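Local coordinates for protein 6-phospho-alpha-glucosidase (PDB 6VC6) that probably hydrolyses 6-phospho-alpha-glucosides, releasing glucose 6-phosphate with the help of bound NAD and a manganese ion, at residues Q45-E50 with F65-T69; V180-L184 with I220-I224; T336-V342 with V357-L363; E189-V194 with H206-R210. All blocks are in the same frame, centred on the assembly; numbering follows the deposited sequence.

Contact 1. Residues Q45-E50 with F65-T69; sequences QQPIGE and FSYTT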
loop_
_atom_site.group_PDB
_atom_site.type_symbol
_atom_site.label_atom_id
_atom_site.label_comp_id
_atom_site.label_asym_id
_atom_site.label_seq_id
_atom_site.Cartn_x
_atom_site.Cartn_y
_atom_site.Cartn_z
ATOM N N GLN A 45 -13.242 6.612 -15.063
ATOM C CA GLN A 45 -13.407 7.632 -14.035
ATOM C C GLN A 45 -14.764 8.323 -14.099
ATOM O O GLN A 45 -15.216 8.864 -13.083
ATOM C CB GLN A 45 -12.290 8.672 -14.159
ATOM C CG GLN A 45 -12.217 9.670 -13.015
ATOM C CD GLN A 45 -11.110 10.689 -13.202
ATOM O OE1 GLN A 45 -10.278 10.885 -12.318
ATOM N NE2 GLN A 45 -11.097 11.344 -14.357
ATOM N N GLN A 46 -15.428 8.301 -15.256
ATOM C CA GLN A 46 -16.649 9.087 -15.431
ATOM C C GLN A 46 -17.776 8.680 -14.488
ATOM O O GLN A 46 -18.360 9.573 -13.848
ATOM C CB GLN A 46 -17.094 9.020 -16.895
ATOM C CG GLN A 46 -18.332 9.846 -17.198
ATOM C CD GLN A 46 -18.899 9.561 -18.573
ATOM O OE1 GLN A 46 -19.983 8.995 -18.704
ATOM N NE2 GLN A 46 -18.166 9.955 -19.608
ATOM N N PRO A 47 -18.149 7.400 -14.352
ATOM C CA PRO A 47 -19.243 7.074 -13.421
ATOM C C PRO A 47 -18.906 7.371 -11.972
ATOM O O PRO A 47 -19.815 7.624 -11.171
ATOM C CB PRO A 47 -19.470 5.574 -13.655
ATOM C CG PRO A 47 -18.181 5.077 -14.192
ATOM C CD PRO A 47 -17.649 6.192 -15.037
ATOM N N ILE A 48 -17.624 7.352 -11.607
ATOM C CA ILE A 48 -17.238 7.718 -10.249
ATOM C C ILE A 48 -17.367 9.223 -10.049
ATOM O O ILE A 48 -17.819 9.688 -8.996
ATOM C CB ILE A 48 -15.814 7.218 -9.950
ATOM C CG1 ILE A 48 -15.806 5.692 -9.830
ATOM C CG2 ILE A 48 -15.271 7.856 -8.682
ATOM C CD1 ILE A 48 -14.446 5.070 -10.031
ATOM N N GLY A 49 -16.990 10.006 -11.061
ATOM C CA GLY A 49 -17.103 11.451 -10.947
ATOM C C GLY A 49 -18.542 11.931 -10.943
ATOM O O GLY A 49 -18.889 12.869 -10.220
ATOM N N GLU A 50 -19.397 11.304 -11.754
ATOM C CA GLU A 50 -20.810 11.669 -11.752
ATOM C C GLU A 50 -21.484 11.281 -10.442
ATOM O O GLU A 50 -22.396 11.979 -9.986
ATOM C CB GLU A 50 -21.526 11.021 -12.936
ATOM C CG GLU A 50 -21.050 11.520 -14.291
ATOM C CD GLU A 50 -21.299 13.004 -14.488
ATOM O OE1 GLU A 50 -22.337 13.505 -14.006
ATOM O OE2 GLU A 50 -20.456 13.669 -15.124
ATOM N N PHE A 65 -15.933 20.572 -6.933
ATOM C CA PHE A 65 -15.535 19.222 -7.304
ATOM C C PHE A 65 -15.450 19.101 -8.819
ATOM O O PHE A 65 -16.273 19.667 -9.546
ATOM C CB PHE A 65 -16.529 18.197 -6.745
ATOM C CG PHE A 65 -16.349 16.811 -7.284
ATOM C CD1 PHE A 65 -17.284 16.270 -8.147
ATOM C CD2 PHE A 65 -15.255 16.044 -6.921
ATOM C CE1 PHE A 65 -17.131 14.992 -8.645
ATOM C CE2 PHE A 65 -15.096 14.763 -7.413
ATOM C CZ PHE A 65 -16.036 14.237 -8.277
ATOM N N SER A 66 -14.452 18.358 -9.291
ATOM C CA SER A 66 -14.282 18.127 -10.719
ATOM C C SER A 66 -13.457 16.865 -10.918
ATOM O O SER A 66 -12.715 16.439 -10.030
ATOM C CB SER A 66 -13.611 19.322 -11.410
ATOM O OG SER A 66 -12.405 19.679 -10.757
ATOM N N TYR A 67 -13.609 16.266 -12.097
ATOM C CA TYR A 67 -12.788 15.140 -12.515
ATOM C C TYR A 67 -12.285 15.402 -13.925
ATOM O O TYR A 67 -13.012 15.945 -14.762
ATOM C CB TYR A 67 -13.559 13.810 -12.446
ATOM C CG TYR A 67 -14.745 13.697 -13.380
ATOM C CD1 TYR A 67 -16.011 14.104 -12.978
ATOM C CD2 TYR A 67 -14.606 13.156 -14.653
ATOM C CE1 TYR A 67 -17.101 13.991 -13.823
ATOM C CE2 TYR A 67 -15.688 13.042 -15.505
ATOM C CZ TYR A 67 -16.933 13.460 -15.084
ATOM O OH TYR A 67 -18.013 13.346 -15.930
ATOM N N THR A 68 -11.036 15.020 -14.183
ATOM C CA THR A 68 -10.390 15.374 -15.437
ATOM C C THR A 68 -9.313 14.355 -15.775
ATOM O O THR A 68 -8.878 13.570 -14.929
ATOM C CB THR A 68 -9.770 16.776 -15.371
ATOM O OG1 THR A 68 -9.126 17.075 -16.615
ATOM C CG2 THR A 68 -8.745 16.848 -14.249
ATOM N N THR A 69 -8.892 14.381 -17.041
ATOM C CA THR A 69 -7.725 13.641 -17.508
ATOM C C THR A 69 -6.626 14.585 -17.982
ATOM O O THR A 69 -5.738 14.175 -18.735
ATOM C CB THR A 69 -8.109 12.667 -18.623
ATOM O OG1 THR A 69 -8.246 13.381 -19.859
ATOM C CG2 THR A 69 -9.422 11.970 -18.297
#
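Tyr67 lays its ring across the helix surface made by Gln45, Gln46 and Gly49 and reaches Glu50 with its hydroxyl. Its CG stands between the backbone N and the carbonyl carbon (chi1 64°), and from there the ring runs out over the helix. The phenol donates a hydrogen bond from OH to Glu50 OE2, 2.6 Å long, received on the anti lone pair, away from the other carboxylate oxygen. OE2 lies close to the plane of the phenol, whereas the carboxylate itself stands almost perpendicular to the ring, the two planes 88° apart. Glu50 manages this although its CB points away from the strand, because its chain folds back at chi2. Gly49 CA comes obliquely to 3.5 Å from Tyr67 CD1; a beta carbon at that position would run into the ring. The side chain of Gln45 slides past Tyr67 in the opposite direction, and the methylene CG of Gln46 lies near the hydroxyl. At the other end, Phe65 turns its edge to the helix backbone, and Gly49 O sits in the plane of that ring, 3.2 Å from CE1. Phe56 meets the same ring edge-to-face. The helix and the strand run antiparallel, at 176°, as successive elements of the beta-alpha-beta unit 32-38, 42-59 and 64-68, part of the Rossmann-like NAD-binding region. The contact illustrates how an aromatic ring can seat an edge strand on a helix: apolar contact at a bare glycine probably sets the spacing, and one short bond to a carboxylate helps fix where the phenol ends.

Contact 2. Residues V180-L184 with I220-I224; sequences VSRLL and IKKII
Ile220 inserts its branched side chain between Val180, Leu183 and Leu184, and following it outward traces the middle of this helix-helix contact. From CB the two branches part. CG2 turns toward Leu183, whose CD1 lies 4.1 Å away. CG1, anti to the carbonyl carbon (chi1 -72°), carries the longer arm across Leu184 at about a right angle, and both methyls of that leucine, CD1 and CD2, lie 3.9 Å from CG1. The tip, CD1, ends 3.6 Å from Val180 CG1. An alanine here would remove both arms, which is likely to open a gap between Val180 and Leu184 and leave the leucine methyls room to turn.

About one turn after Val180, Leu183 points toward the other helix and spreads its methyls over two isoleucines. The side chain runs past Ile223 in the opposite direction, CD2 lying 3.6 Å from Ile223 CG2, while CD1 presses on Ile224 CG1 at 3.5 Å, tighter than usual carbon contact. Phe229 touches both Leu183 and Ile224 and so borders this end.

The short segments, from helix 172-184 and helix 217-227, cross at 76° with their axes 10.4 Å apart, a separation spanned by branched aliphatic groups. All six touching side chains are hydrocarbon. Between these segments the contact is wholly apolar, so its hold probably rests on van der Waals fit and the hydrophobic effect.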
loop_
_atom_site.group_PDB
_atom_site.type_symbol
_atom_site.label_atom_id
_atom_site.label_comp_id
_atom_site.label_asym_id
_atom_site.label_seq_id
_atom_site.Cartn_x
_atom_site.Cartn_y
_atom_site.Cartn_z
ATOM N N VAL A 180 -6.343 -6.434 16.374
ATOM C CA VAL A 180 -5.998 -6.654 17.775
ATOM C C VAL A 180 -7.041 -6.019 18.686
ATOM O O VAL A 180 -7.400 -6.581 19.729
ATOM C CB VAL A 180 -4.584 -6.116 18.061
ATOM C CG1 VAL A 180 -4.364 -5.940 19.556
ATOM C CG2 VAL A 180 -3.534 -7.044 17.467
ATOM N N SER A 181 -7.553 -4.846 18.306
ATOM C CA SER A 181 -8.570 -4.185 19.116
ATOM C C SER A 181 -9.842 -5.018 19.209
ATOM O O SER A 181 -10.504 -5.026 20.253
ATOM C CB SER A 181 -8.879 -2.803 18.546
ATOM O OG SER A 181 -9.651 -2.898 17.362
ATOM N N ARG A 182 -10.202 -5.719 18.130
ATOM C CA ARG A 182 -11.339 -6.629 18.189
ATOM C C ARG A 182 -11.024 -7.839 19.060
ATOM O O ARG A 182 -11.891 -8.331 19.792
ATOM C CB ARG A 182 -11.733 -7.064 16.777
ATOM C CG ARG A 182 -12.828 -8.115 16.724
ATOM C CD ARG A 182 -13.437 -8.194 15.335
ATOM N NE ARG A 182 -14.288 -9.368 15.174
ATOM C CZ ARG A 182 -15.177 -9.516 14.195
ATOM N NH1 ARG A 182 -15.332 -8.561 13.289
ATOM N NH2 ARG A 182 -15.911 -10.618 14.125
ATOM N N LEU A 183 -9.785 -8.331 18.987
ATOM C CA LEU A 183 -9.337 -9.408 19.866
ATOM C C LEU A 183 -9.543 -9.044 21.331
ATOM O O LEU A 183 -10.045 -9.849 22.123
ATOM C CB LEU A 183 -7.860 -9.699 19.611
ATOM C CG LEU A 183 -7.399 -10.881 18.764
ATOM C CD1 LEU A 183 -5.957 -11.171 19.116
ATOM C CD2 LEU A 183 -8.270 -12.102 18.988
ATOM N N LEU A 184 -9.157 -7.826 21.703
ATOM C CA LEU A 184 -9.092 -7.405 23.095
ATOM C C LEU A 184 -10.312 -6.611 23.539
ATOM O O LEU A 184 -10.405 -6.258 24.719
ATOM C CB LEU A 184 -7.825 -6.570 23.326
ATOM C CG LEU A 184 -6.495 -7.265 23.648
ATOM C CD1 LEU A 184 -6.316 -8.570 22.883
ATOM C CD2 LEU A 184 -5.335 -6.321 23.365
ATOM N N ILE A 220 -2.116 -10.883 23.901
ATOM C CA ILE A 220 -2.573 -11.014 22.518
ATOM C C ILE A 220 -2.305 -12.421 21.998
ATOM O O ILE A 220 -3.170 -13.049 21.376
ATOM C CB ILE A 220 -1.909 -9.946 21.631
ATOM C CG1 ILE A 220 -2.484 -8.562 21.936
ATOM C CG2 ILE A 220 -2.090 -10.281 20.159
ATOM C CD1 ILE A 220 -1.637 -7.425 21.406
ATOM N N LYS A 221 -1.099 -12.940 22.250
ATOM C CA LYS A 221 -0.772 -14.291 21.804
ATOM C C LYS A 221 -1.627 -15.338 22.503
ATOM O O LYS A 221 -1.892 -16.401 21.930
ATOM C CB LYS A 221 0.708 -14.588 22.042
ATOM C CG LYS A 221 1.649 -13.451 21.699
ATOM C CD LYS A 221 3.061 -13.764 22.165
ATOM C CE LYS A 221 3.986 -12.578 21.968
ATOM N NZ LYS A 221 5.340 -12.819 22.536
ATOM N N LYS A 222 -2.064 -15.063 23.734
ATOM C CA LYS A 222 -2.856 -16.040 24.473
ATOM C C LYS A 222 -4.230 -16.227 23.841
ATOM O O LYS A 222 -4.684 -17.360 23.645
ATOM C CB LYS A 222 -2.988 -15.612 25.935
ATOM C CG LYS A 222 -3.648 -16.655 26.822
ATOM C CD LYS A 222 -4.810 -16.065 27.604
ATOM C CE LYS A 222 -4.322 -15.164 28.725
ATOM N NZ LYS A 222 -5.372 -14.949 29.758
ATOM N N ILE A 223 -4.906 -15.123 23.513
ATOM C CA ILE A 223 -6.230 -15.225 22.908
ATOM C C ILE A 223 -6.136 -15.772 21.487
ATOM O O ILE A 223 -7.027 -16.502 21.035
ATOM C CB ILE A 223 -6.942 -13.858 22.955
ATOM C CG1 ILE A 223 -7.287 -13.490 24.399
ATOM C CG2 ILE A 223 -8.212 -13.873 22.123
ATOM C CD1 ILE A 223 -6.696 -12.182 24.854
ATOM N N ILE A 224 -5.056 -15.453 20.769
ATOM C CA ILE A 224 -4.880 -15.975 19.415
ATOM C C ILE A 224 -4.763 -17.494 19.438
ATOM O O ILE A 224 -5.328 -18.188 18.583
ATOM C CB ILE A 224 -3.654 -15.323 18.745
ATOM C CG1 ILE A 224 -3.981 -13.894 18.316
ATOM C CG2 ILE A 224 -3.198 -16.135 17.542
ATOM C CD1 ILE A 224 -2.848 -13.191 17.603
#

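Contact 3. Residues T336-V342 with V357-L363; sequences TRFIVIV and VELVCEL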
loop_
_atom_site.group_PDB
_atom_site.type_symbol
_atom_site.label_atom_id
_atom_site.label_comp_id
_atom_site.label_asym_id
_atom_site.label_seq_id
_atom_site.Cartn_x
_atom_site.Cartn_y
_atom_site.Cartn_z
ATOM N N THR A 336 1.377 13.331 15.585
ATOM C CA THR A 336 0.809 12.062 16.008
ATOM C C THR A 336 1.593 10.905 15.396
ATOM O O THR A 336 2.362 11.075 14.446
ATOM C CB THR A 336 -0.666 11.970 15.614
ATOM O OG1 THR A 336 -0.861 12.593 14.339
ATOM C CG2 THR A 336 -1.539 12.664 16.649
ATOM N N ARG A 337 1.385 9.713 15.948
ATOM C CA ARG A 337 2.180 8.551 15.578
ATOM C C ARG A 337 1.490 7.738 14.489
ATOM O O ARG A 337 0.320 7.366 14.625
ATOM C CB ARG A 337 2.450 7.673 16.800
ATOM C CG ARG A 337 3.512 8.232 17.736
ATOM C CD ARG A 337 3.746 7.308 18.917
ATOM N NE ARG A 337 2.565 7.205 19.770
ATOM C CZ ARG A 337 2.274 8.054 20.750
ATOM N NH1 ARG A 337 1.177 7.883 21.474
ATOM N NH2 ARG A 337 3.081 9.076 21.007
ATOM N N PHE A 338 2.224 7.472 13.411
ATOM C CA PHE A 338 1.794 6.575 12.350
ATOM C C PHE A 338 2.935 5.627 12.011
ATOM O O PHE A 338 4.102 5.894 12.314
ATOM C CB PHE A 338 1.373 7.333 11.081
ATOM C CG PHE A 338 0.129 8.157 11.241
ATOM C CD1 PHE A 338 -1.122 7.573 11.149
ATOM C CD2 PHE A 338 0.214 9.520 11.466
ATOM C CE1 PHE A 338 -2.269 8.334 11.287
ATOM C CE2 PHE A 338 -0.928 10.286 11.606
ATOM C CZ PHE A 338 -2.171 9.693 11.517
ATOM N N ILE A 339 2.587 4.516 11.374
ATOM C CA ILE A 339 3.568 3.582 10.831
ATOM C C ILE A 339 3.656 3.845 9.335
ATOM O O ILE A 339 2.754 3.476 8.575
ATOM C CB ILE A 339 3.193 2.124 11.129
ATOM C CG1 ILE A 339 3.215 1.870 12.638
ATOM C CG2 ILE A 339 4.148 1.177 10.417
ATOM C CD1 ILE A 339 2.931 0.436 13.024
ATOM N N VAL A 340 4.738 4.497 8.906
ATOM C CA VAL A 340 4.911 4.913 7.522
ATOM C C VAL A 340 6.275 4.446 7.028
ATOM O O VAL A 340 7.087 3.908 7.780
ATOM C CB VAL A 340 4.767 6.440 7.348
ATOM C CG1 VAL A 340 3.395 6.902 7.816
ATOM C CG2 VAL A 340 5.868 7.166 8.105
ATOM N N ILE A 341 6.515 4.667 5.737
ATOM C CA ILE A 341 7.737 4.237 5.067
ATOM C C ILE A 341 8.698 5.416 5.002
ATOM O O ILE A 341 8.341 6.490 4.500
ATOM C CB ILE A 341 7.434 3.690 3.662
ATOM C CG1 ILE A 341 6.545 2.449 3.760
ATOM C CG2 ILE A 341 8.723 3.376 2.920
ATOM C CD1 ILE A 341 5.969 2.003 2.436
ATOM N N VAL A 342 9.919 5.220 5.506
ATOM C CA VAL A 342 10.911 6.284 5.597
ATOM C C VAL A 342 12.291 5.730 5.270
ATOM O O VAL A 342 12.540 4.525 5.343
ATOM C CB VAL A 342 10.937 6.942 6.995
ATOM C CG1 VAL A 342 9.671 7.741 7.237
ATOM C CG2 VAL A 342 11.120 5.885 8.074
ATOM N N VAL A 357 12.481 1.781 4.890
ATOM C CA VAL A 357 11.957 0.891 5.916
ATOM C C VAL A 357 10.633 1.447 6.434
ATOM O O VAL A 357 10.249 2.579 6.144
ATOM C CB VAL A 357 12.954 0.686 7.071
ATOM C CG1 VAL A 357 14.213 -0.004 6.565
ATOM C CG2 VAL A 357 13.296 2.018 7.718
ATOM N N GLU A 358 9.941 0.623 7.218
ATOM C CA GLU A 358 8.622 0.937 7.755
ATOM C C GLU A 358 8.714 0.990 9.274
ATOM O O GLU A 358 9.060 -0.012 9.910
ATOM C CB GLU A 358 7.597 -0.109 7.311
ATOM C CG GLU A 358 6.150 0.320 7.445
ATOM C CD GLU A 358 5.198 -0.641 6.760
ATOM O OE1 GLU A 358 5.215 -1.842 7.103
ATOM O OE2 GLU A 358 4.436 -0.197 5.877
ATOM N N LEU A 359 8.407 2.151 9.852
ATOM C CA LEU A 359 8.593 2.361 11.283
ATOM C C LEU A 359 7.520 3.298 11.818
ATOM O O LEU A 359 6.824 3.983 11.065
ATOM C CB LEU A 359 9.978 2.941 11.589
ATOM C CG LEU A 359 11.214 2.166 11.136
ATOM C CD1 LEU A 359 12.409 3.089 11.117
ATOM C CD2 LEU A 359 11.465 0.973 12.041
ATOM N N VAL A 360 7.406 3.327 13.148
ATOM C CA VAL A 360 6.553 4.302 13.817
ATOM C C VAL A 360 7.219 5.670 13.757
ATOM O O VAL A 360 8.420 5.805 14.028
ATOM C CB VAL A 360 6.288 3.878 15.269
ATOM C CG1 VAL A 360 5.457 4.929 15.993
ATOM C CG2 VAL A 360 5.602 2.522 15.315
ATOM N N CYS A 361 6.444 6.693 13.398
ATOM C CA CYS A 361 6.968 8.045 13.271
ATOM C C CYS A 361 5.942 9.051 13.771
ATOM O O CYS A 361 4.734 8.816 13.698
ATOM C CB CYS A 361 7.327 8.387 11.815
ATOM S SG CYS A 361 8.362 7.181 10.959
ATOM N N GLU A 362 6.439 10.177 14.279
ATOM C CA GLU A 362 5.601 11.352 14.472
ATOM C C GLU A 362 5.469 12.086 13.145
ATOM O O GLU A 362 6.416 12.145 12.358
ATOM C CB GLU A 362 6.196 12.284 15.527
ATOM C CG GLU A 362 5.886 11.905 16.969
ATOM C CD GLU A 362 6.398 12.941 17.955
ATOM O OE1 GLU A 362 6.756 14.054 17.514
ATOM O OE2 GLU A 362 6.455 12.646 19.167
ATOM N N LEU A 363 4.287 12.647 12.894
ATOM C CA LEU A 363 3.978 13.243 11.598
ATOM C C LEU A 363 3.498 14.673 11.786
ATOM O O LEU A 363 2.464 14.906 12.419
ATOM C CB LEU A 363 2.923 12.417 10.856
ATOM C CG LEU A 363 3.392 11.806 9.534
ATOM C CD1 LEU A 363 2.246 11.093 8.839
ATOM C CD2 LEU A 363 3.992 12.874 8.633
HETATM O O HOH W 1 3.238 2.391 6.189
#
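Phe338 and Cys361 form a hydrogen-bonded antiparallel pair, with Cys361 N donating to Phe338 O at 2.7 Å and Phe338 N returning a bond to Cys361 O. The pairs Val340 with Leu359 and Val342 with Val357 repeat the pattern, and the bond from Val342 N to Val357 O is nearly straight, 165° at the hydrogen. Alpha carbons of the residues between, such as Ile339 and Glu358, add CA-H...O contacts.

Water 1 extends the polar network beyond the backbone by donating both to Ile339 O, at 2.7 Å, and to Glu358 OE2, at 2.9 Å. Glu358 CG lies anti to the backbone N (chi1 -162°), and the extended chain brings the carboxylate to this water; its other oxygen, OE1, is hydrogen-bonded to Tyr195. The side chain of Glu358 is about 6 Å from the bound manganese ion and touches the metal ligand Cys170.

Packing divides by face. On the face shared with Glu358, Ile339 sets CG1 3.6 Å from Val360 CG2 and crosses the Glu358 stem at about a right angle, its CG2 3.7 Å from Glu358 CG. With an alanine in place of Ile339, Val360 would probably lose an apolar neighbour and the Glu358 stem would be less firmly positioned. On the opposite face, Val340 CG2 lies 3.8 Å from Cys361 SG, and Leu363 CD1 comes obliquely to the Phe338 ring, CD2 being the nearest ring atom at 3.7 Å.

These strands lie in the large mixed sheet, where strand 336-343 neighbours strand 166-169. The general lesson is that a regular backbone pairing, with a water and Tyr195, can place a carboxylate close to a metal site.

Contact 4. Residues E189-V194 with H206-R210; sequences EDLDPV and HVYDR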
loop_
_atom_site.group_PDB
_atom_site.type_symbol
_atom_site.label_atom_id
_atom_site.label_comp_id
_atom_site.label_asym_id
_atom_site.label_seq_id
_atom_site.Cartn_x
_atom_site.Cartn_y
_atom_site.Cartn_z
ATOM N N GLU A 189 -7.472 2.982 18.726
ATOM C CA GLU A 189 -6.718 4.208 18.958
ATOM C C GLU A 189 -6.008 4.222 20.307
ATOM O O GLU A 189 -5.252 5.162 20.574
ATOM C CB GLU A 189 -7.648 5.417 18.850
ATOM C CG GLU A 189 -7.989 5.816 17.425
ATOM C CD GLU A 189 -9.463 5.640 17.111
ATOM O OE1 GLU A 189 -10.128 6.645 16.781
ATOM O OE2 GLU A 189 -9.956 4.495 17.188
ATOM N N ASP A 190 -6.224 3.216 21.156
ATOM C CA ASP A 190 -5.582 3.137 22.461
ATOM C C ASP A 190 -4.447 2.120 22.492
ATOM O O ASP A 190 -4.082 1.638 23.570
ATOM C CB ASP A 190 -6.617 2.807 23.537
ATOM C CG ASP A 190 -7.631 3.918 23.728
ATOM O OD1 ASP A 190 -8.821 3.609 23.948
ATOM O OD2 ASP A 190 -7.237 5.101 23.656
ATOM N N LEU A 191 -3.885 1.782 21.334
ATOM C CA LEU A 191 -2.773 0.847 21.234
ATOM C C LEU A 191 -1.543 1.580 20.718
ATOM O O LEU A 191 -1.617 2.292 19.711
ATOM C CB LEU A 191 -3.120 -0.322 20.309
ATOM C CG LEU A 191 -4.399 -1.099 20.629
ATOM C CD1 LEU A 191 -4.801 -1.977 19.452
ATOM C CD2 LEU A 191 -4.223 -1.934 21.887
ATOM N N ASP A 192 -0.417 1.409 21.411
ATOM C CA ASP A 192 0.843 2.033 21.020
ATOM C C ASP A 192 1.825 0.959 20.576
ATOM O O ASP A 192 2.432 0.283 21.422
ATOM C CB ASP A 192 1.429 2.849 22.176
ATOM C CG ASP A 192 0.585 4.059 22.521
ATOM O OD1 ASP A 192 0.399 4.330 23.725
ATOM O OD2 ASP A 192 0.103 4.735 21.588
ATOM N N PRO A 193 2.019 0.757 19.277
ATOM C CA PRO A 193 2.890 -0.321 18.808
ATOM C C PRO A 193 4.344 0.107 18.660
ATOM O O PRO A 193 4.672 1.285 18.500
ATOM C CB PRO A 193 2.290 -0.664 17.438
ATOM C CG PRO A 193 1.770 0.647 16.944
ATOM C CD PRO A 193 1.310 1.418 18.165
ATOM N N VAL A 194 5.219 -0.893 18.731
ATOM C CA VAL A 194 6.619 -0.770 18.338
ATOM C C VAL A 194 6.830 -1.729 17.175
ATOM O O VAL A 194 6.633 -2.942 17.321
ATOM C CB VAL A 194 7.577 -1.079 19.498
ATOM C CG1 VAL A 194 9.021 -0.909 19.050
ATOM C CG2 VAL A 194 7.276 -0.180 20.688
ATOM N N HIS A 206 6.239 -4.839 20.354
ATOM C CA HIS A 206 5.474 -4.492 21.541
ATOM C C HIS A 206 4.143 -3.896 21.109
ATOM O O HIS A 206 4.043 -3.264 20.054
ATOM C CB HIS A 206 6.221 -3.496 22.440
ATOM C CG HIS A 206 7.528 -4.007 22.958
ATOM N ND1 HIS A 206 7.618 -4.939 23.969
ATOM C CD2 HIS A 206 8.802 -3.712 22.606
ATOM C CE1 HIS A 206 8.889 -5.199 24.215
ATOM N NE2 HIS A 206 9.629 -4.467 23.402
ATOM N N VAL A 207 3.119 -4.113 21.933
ATOM C CA VAL A 207 1.797 -3.515 21.736
ATOM C C VAL A 207 1.380 -2.962 23.096
ATOM O O VAL A 207 0.817 -3.678 23.932
ATOM C CB VAL A 207 0.764 -4.512 21.200
ATOM C CG1 VAL A 207 -0.566 -3.813 20.953
ATOM C CG2 VAL A 207 1.265 -5.173 19.921
ATOM N N TYR A 208 1.655 -1.683 23.328
ATOM C CA TYR A 208 1.439 -1.069 24.630
ATOM C C TYR A 208 0.048 -0.455 24.726
ATOM O O TYR A 208 -0.462 0.118 23.759
ATOM C CB TYR A 208 2.488 0.013 24.893
ATOM C CG TYR A 208 3.900 -0.501 25.060
ATOM C CD1 TYR A 208 4.911 -0.096 24.199
ATOM C CD2 TYR A 208 4.224 -1.381 26.084
ATOM C CE1 TYR A 208 6.206 -0.556 24.350
ATOM C CE2 TYR A 208 5.517 -1.849 26.242
ATOM C CZ TYR A 208 6.502 -1.433 25.372
ATOM O OH TYR A 208 7.790 -1.895 25.526
ATOM N N ASP A 209 -0.556 -0.575 25.906
ATOM C CA ASP A 209 -1.780 0.154 26.197
ATOM C C ASP A 209 -1.469 1.638 26.341
ATOM O O ASP A 209 -0.454 2.020 26.928
ATOM C CB ASP A 209 -2.428 -0.385 27.472
ATOM C CG ASP A 209 -3.614 0.446 27.922
ATOM O OD1 ASP A 209 -4.624 0.492 27.187
ATOM O OD2 ASP A 209 -3.539 1.051 29.012
ATOM N N ARG A 210 -2.346 2.481 25.792
ATOM C CA ARG A 210 -2.091 3.918 25.745
ATOM C C ARG A 210 -2.023 4.521 27.144
ATOM O O ARG A 210 -1.101 5.283 27.458
ATOM C CB ARG A 210 -3.166 4.620 24.917
ATOM C CG ARG A 210 -2.917 6.110 24.740
ATOM C CD ARG A 210 -4.192 6.856 24.383
ATOM N NE ARG A 210 -5.346 6.377 25.140
ATOM C CZ ARG A 210 -5.850 6.987 26.209
ATOM N NH1 ARG A 210 -6.902 6.474 26.830
ATOM N NH2 ARG A 210 -5.305 8.111 26.657
#
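Asp192 and Tyr208 form a doubly hydrogen-bonded pair in this hairpin, each giving its backbone N to the carbonyl oxygen of the other. The bond from Asp192 N to Tyr208 O is 2.7 Å and nearly straight, whereas Tyr208 N meets Asp192 O from above the carbonyl plane. Val194 N adds a bond to His206 O, and Pro193, lacking an N-H, occupies a non-hydrogen-bonded pair with Val207, where the pairing asks none of it. The side chains of Leu191, Pro193 and Val207 share one face, Leu191 CD2 lying 4.2 Å from Val207 CG1, and helix 172-184 covers them through Val180 and Met177.

The other face is more exposed. Val194 CG2 approaches the Tyr208 ring obliquely, 3.8 Å from CE1, and the Tyr208 hydroxyl oxygen sits over the centre of the His206 ring, 3.3 Å above its plane. His206 is held independently by a hydrogen bond from ND1 to Asp215.

Toward solvent, at the open end, Arg210 bends at chi3 (41°) to bring NE 2.7 Å from Asp190 OD2 in a salt bridge. The grip is not a flat two-pronged one: the carboxylate and guanidinium planes are 46° apart, and NE meets the oxygen from above the carboxylate plane. Arg210 N also bonds Asp190 O, so the same two residues are joined through backbone and side chain. The hairpin thus exemplifies a division of labour: apolar groups, Leu191 and Val207 buried among them, face the helix, while a charged pair, whose strength solvent probably tempers, fastens the exposed end.

From the N terminus, contact 1 comes first, closing a short loop inside one beta-alpha-beta unit at the far edge of the nine-strand sheet. Contact 2 closes a longer loop, from helix 172-184 to helix 217-227, and contact 4, the hairpin between them, lies wholly within it. Contact 3 follows in series and pairs two later strands of the large sheet; no loops cross. Contacts 2 and 4 touch, Ile220 packing on Val207, and contacts 3 and 4 meet where Val360 packs against Pro193. The hairpin thus bridges the helix pair and the large sheet, whereas contact 1 is remote, its centre about 32 Å from that of contact 3.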